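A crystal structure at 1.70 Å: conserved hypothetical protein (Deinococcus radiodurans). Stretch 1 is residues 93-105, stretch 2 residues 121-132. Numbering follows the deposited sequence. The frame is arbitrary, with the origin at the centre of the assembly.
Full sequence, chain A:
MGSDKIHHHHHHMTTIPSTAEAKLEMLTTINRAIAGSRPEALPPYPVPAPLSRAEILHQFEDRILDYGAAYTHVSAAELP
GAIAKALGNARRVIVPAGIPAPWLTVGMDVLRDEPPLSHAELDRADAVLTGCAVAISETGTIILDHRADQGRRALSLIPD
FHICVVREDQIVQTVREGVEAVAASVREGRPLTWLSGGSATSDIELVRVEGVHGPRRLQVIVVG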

# COMPACT_ATOMS: atom_id res chain seq x y z
N VAL A 93 17.64 -11.81 -5.46
CA VAL A 93 17.04 -10.49 -5.26
C VAL A 93 16.19 -10.09 -6.46
O VAL A 93 16.65 -10.12 -7.61
CB VAL A 93 18.14 -9.41 -4.97
CG1 VAL A 93 19.20 -9.35 -6.10
CG2 VAL A 93 17.49 -8.06 -4.73
N ILE A 94 14.95 -9.69 -6.17
CA ILE A 94 14.02 -9.20 -7.19
C ILE A 94 14.37 -7.76 -7.50
O ILE A 94 14.44 -6.95 -6.60
CB ILE A 94 12.58 -9.25 -6.68
CG1 ILE A 94 12.16 -10.69 -6.42
CG2 ILE A 94 11.62 -8.61 -7.68
CD1 ILE A 94 11.06 -10.79 -5.36
N VAL A 95 14.57 -7.46 -8.78
CA VAL A 95 15.06 -6.15 -9.20
C VAL A 95 14.07 -5.57 -10.20
O VAL A 95 13.99 -6.03 -11.33
CB VAL A 95 16.48 -6.25 -9.81
CG1 VAL A 95 17.01 -4.88 -10.22
CG2 VAL A 95 17.44 -6.86 -8.79
N PRO A 96 13.28 -4.58 -9.77
CA PRO A 96 12.41 -3.84 -10.69
C PRO A 96 13.19 -3.26 -11.87
O PRO A 96 14.35 -2.87 -11.73
CB PRO A 96 11.87 -2.71 -9.83
CG PRO A 96 11.91 -3.25 -8.43
CD PRO A 96 13.15 -4.08 -8.40
N ALA A 97 12.53 -3.20 -13.01
CA ALA A 97 13.13 -2.83 -14.29
C ALA A 97 13.84 -1.48 -14.26
O ALA A 97 14.84 -1.25 -14.96
CB ALA A 97 12.04 -2.86 -15.41
N GLY A 98 13.36 -0.56 -13.43
CA GLY A 98 13.91 0.79 -13.37
C GLY A 98 15.05 1.00 -12.42
O GLY A 98 15.54 2.13 -12.26
N ILE A 99 15.50 -0.06 -11.75
CA ILE A 99 16.67 0.06 -10.88
C ILE A 99 17.88 0.33 -11.78
O ILE A 99 18.11 -0.43 -12.72
CB ILE A 99 16.88 -1.24 -10.07
CG1 ILE A 99 15.80 -1.37 -8.99
CG2 ILE A 99 18.29 -1.33 -9.48
CD1 ILE A 99 15.88 -0.34 -7.88
N PRO A 100 18.65 1.40 -11.51
CA PRO A 100 19.82 1.62 -12.36
C PRO A 100 20.81 0.44 -12.34
O PRO A 100 21.17 -0.04 -11.28
CB PRO A 100 20.46 2.89 -11.79
CG PRO A 100 19.38 3.55 -10.99
CD PRO A 100 18.47 2.47 -10.51
N ALA A 101 21.25 0.00 -13.51
CA ALA A 101 22.27 -1.05 -13.62
C ALA A 101 23.46 -0.90 -12.65
O ALA A 101 23.91 -1.89 -12.08
CB ALA A 101 22.79 -1.15 -15.04
N PRO A 102 24.01 0.32 -12.50
CA PRO A 102 25.15 0.53 -11.57
C PRO A 102 24.95 0.12 -10.12
O PRO A 102 25.92 -0.07 -9.40
CB PRO A 102 25.40 2.05 -11.67
CG PRO A 102 24.89 2.41 -13.02
CD PRO A 102 23.69 1.56 -13.23
N TRP A 103 23.71 -0.01 -9.67
CA TRP A 103 23.43 -0.48 -8.31
C TRP A 103 23.66 -1.97 -8.13
O TRP A 103 23.71 -2.46 -7.01
CB TRP A 103 21.98 -0.23 -7.95
CG TRP A 103 21.56 1.19 -7.90
CD1 TRP A 103 22.21 2.28 -8.41
CD2 TRP A 103 20.35 1.65 -7.35
NE1 TRP A 103 21.47 3.40 -8.19
CE2 TRP A 103 20.31 3.05 -7.54
CE3 TRP A 103 19.28 1.03 -6.70
CZ2 TRP A 103 19.25 3.83 -7.09
CZ3 TRP A 103 18.21 1.81 -6.28
CH2 TRP A 103 18.21 3.19 -6.47
N LEU A 104 23.74 -2.69 -9.25
CA LEU A 104 23.73 -4.13 -9.24
C LEU A 104 25.14 -4.63 -9.39
O LEU A 104 26.00 -3.98 -10.00
CB LEU A 104 22.87 -4.67 -10.38
CG LEU A 104 21.46 -4.08 -10.56
CD1 LEU A 104 20.79 -4.83 -11.72
CD2 LEU A 104 20.63 -4.15 -9.28
N THR A 105 25.38 -5.82 -8.85
CA THR A 105 26.71 -6.38 -8.81
C THR A 105 26.69 -7.86 -9.15
O THR A 105 25.72 -8.55 -8.86
CB THR A 105 27.34 -6.18 -7.42
OG1 THR A 105 26.39 -6.51 -6.41
CG2 THR A 105 27.73 -4.73 -7.24
N GLU A 121 7.41 -17.79 -6.65
CA GLU A 121 8.70 -17.20 -7.02
C GLU A 121 9.04 -16.02 -6.12
O GLU A 121 10.18 -15.85 -5.67
CB GLU A 121 8.71 -16.77 -8.50
CG GLU A 121 8.96 -17.97 -9.44
CD GLU A 121 8.50 -17.76 -10.88
OE1 GLU A 121 7.62 -16.91 -11.16
OE2 GLU A 121 8.99 -18.49 -11.77
N LEU A 122 8.05 -15.17 -5.85
CA LEU A 122 8.26 -14.05 -4.93
C LEU A 122 8.55 -14.51 -3.51
O LEU A 122 9.38 -13.93 -2.81
CB LEU A 122 7.04 -13.15 -4.90
CG LEU A 122 6.82 -12.44 -6.23
CD1 LEU A 122 5.49 -11.76 -6.22
CD2 LEU A 122 7.95 -11.46 -6.46
N ASP A 123 7.85 -15.55 -3.08
CA ASP A 123 8.05 -16.07 -1.73
C ASP A 123 9.42 -16.73 -1.59
O ASP A 123 10.02 -16.69 -0.51
CB ASP A 123 6.92 -17.05 -1.38
CG ASP A 123 6.97 -17.48 0.06
OD1 ASP A 123 6.97 -16.59 0.93
OD2 ASP A 123 7.03 -18.69 0.31
N ARG A 124 9.93 -17.30 -2.67
CA ARG A 124 11.22 -17.99 -2.64
C ARG A 124 12.43 -17.05 -2.81
O ARG A 124 13.55 -17.42 -2.47
CB ARG A 124 11.25 -19.11 -3.68
CG ARG A 124 10.43 -20.33 -3.21
CD ARG A 124 10.07 -21.29 -4.36
N ALA A 125 12.18 -15.85 -3.31
CA ALA A 125 13.22 -14.85 -3.48
C ALA A 125 13.77 -14.50 -2.11
O ALA A 125 13.05 -14.58 -1.11
CB ALA A 125 12.64 -13.61 -4.18
N ASP A 126 15.04 -14.12 -2.04
CA ASP A 126 15.66 -13.77 -0.76
C ASP A 126 15.32 -12.34 -0.38
O ASP A 126 15.18 -12.02 0.80
CB ASP A 126 17.18 -13.96 -0.82
CG ASP A 126 17.58 -15.42 -0.91
OD1 ASP A 126 16.92 -16.27 -0.28
OD2 ASP A 126 18.59 -15.73 -1.60
N ALA A 127 15.19 -11.47 -1.38
CA ALA A 127 15.00 -10.06 -1.13
C ALA A 127 14.38 -9.40 -2.36
O ALA A 127 14.38 -9.96 -3.46
CB ALA A 127 16.35 -9.40 -0.81
N VAL A 128 13.86 -8.21 -2.14
CA VAL A 128 13.48 -7.31 -3.20
C VAL A 128 14.23 -6.01 -2.96
O VAL A 128 14.40 -5.57 -1.83
CB VAL A 128 11.95 -7.07 -3.21
CG1 VAL A 128 11.41 -6.50 -1.86
CG2 VAL A 128 11.56 -6.19 -4.39
N LEU A 129 14.66 -5.40 -4.06
CA LEU A 129 15.42 -4.17 -4.05
C LEU A 129 14.56 -3.11 -4.71
O LEU A 129 14.09 -3.32 -5.83
CB LEU A 129 16.72 -4.35 -4.83
CG LEU A 129 17.52 -3.08 -5.10
CD1 LEU A 129 18.03 -2.50 -3.79
CD2 LEU A 129 18.65 -3.33 -6.04
N THR A 130 14.31 -2.00 -4.02
CA THR A 130 13.53 -0.92 -4.61
C THR A 130 14.08 0.44 -4.26
O THR A 130 14.81 0.61 -3.29
CB THR A 130 12.03 -0.89 -4.14
OG1 THR A 130 11.93 -0.34 -2.82
CG2 THR A 130 11.40 -2.26 -4.17
N GLY A 131 13.68 1.40 -5.08
CA GLY A 131 13.75 2.81 -4.71
C GLY A 131 12.49 3.16 -3.94
O GLY A 131 11.80 2.30 -3.38
N CYS A 132 12.18 4.44 -3.90
CA CYS A 132 10.92 4.90 -3.32
C CYS A 132 10.53 6.21 -3.96
O CYS A 132 11.27 6.73 -4.81
CB CYS A 132 11.06 5.11 -1.83
SG CYS A 132 12.26 6.36 -1.34

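Contact along stretch 2 begins in the last turn of its helix. Leu122 (chi1 m, chi2 t) leaves its backbone sideways to stretch 1, but its end comes nearer, and CD2 lies 3.4 Å from Ile94 CD1. Glu121, Asp123 and Arg124, all exposed, cover none of stretch 1. Ala125, the first residue to leave helical phi/psi, directs its CB toward stretch 1, where it sits 3.4 Å from the same Ile94 CD1. The m,t rotamer of Ile94 thus carries one methyl to both residues, and the short alanine side chain meets it without reaching further.

From Ala127 the chain is a strand parallel to Val93 and Ile94. The evidence is a pair of nearly linear hydrogen bonds: Ile94 N donates to Ala127 O (2.8 Å, 169°), and Leu129 N donates to Ile94 O (3.0 Å, 165°). Ile94 therefore bonds to the residues before and after its register partner, Val128, as parallel pairing requires. CA-H...O contacts accompany them, Val93 CA to Ala127 O at 3.3 Å and Val128 CA to Ile94 O at 3.6 Å. Val93 and Ala127 share one face of the sheet, with CG2 of Val93 4.3 Å from CB of Ala127; on the other, Ile94 CB lies 4.0 Å from Val128 CG2.

Leu129 has the largest covered area, 116 Å² of a contact burying 571 Å² in total. Its CB packs 3.8 Å from Val93 CG2, while its CD2 reaches Leu104 CD2 (3.9 Å), Ile99 CG2 (4.0 Å) and the edge of the Trp103 ring at CE3 (4.5 Å). A branched apolar side chain suits these apolar neighbours from stretch 1.

The CA-to-CB bond of Thr130 points away from stretch 1, and its OG1 donates to Gly131 O at 2.7 Å. Ile99 CD1 also approaches backbone, 4.1 Å from Thr130 CA and 4.0 Å from Gly131 N. Cys132 is out of reach.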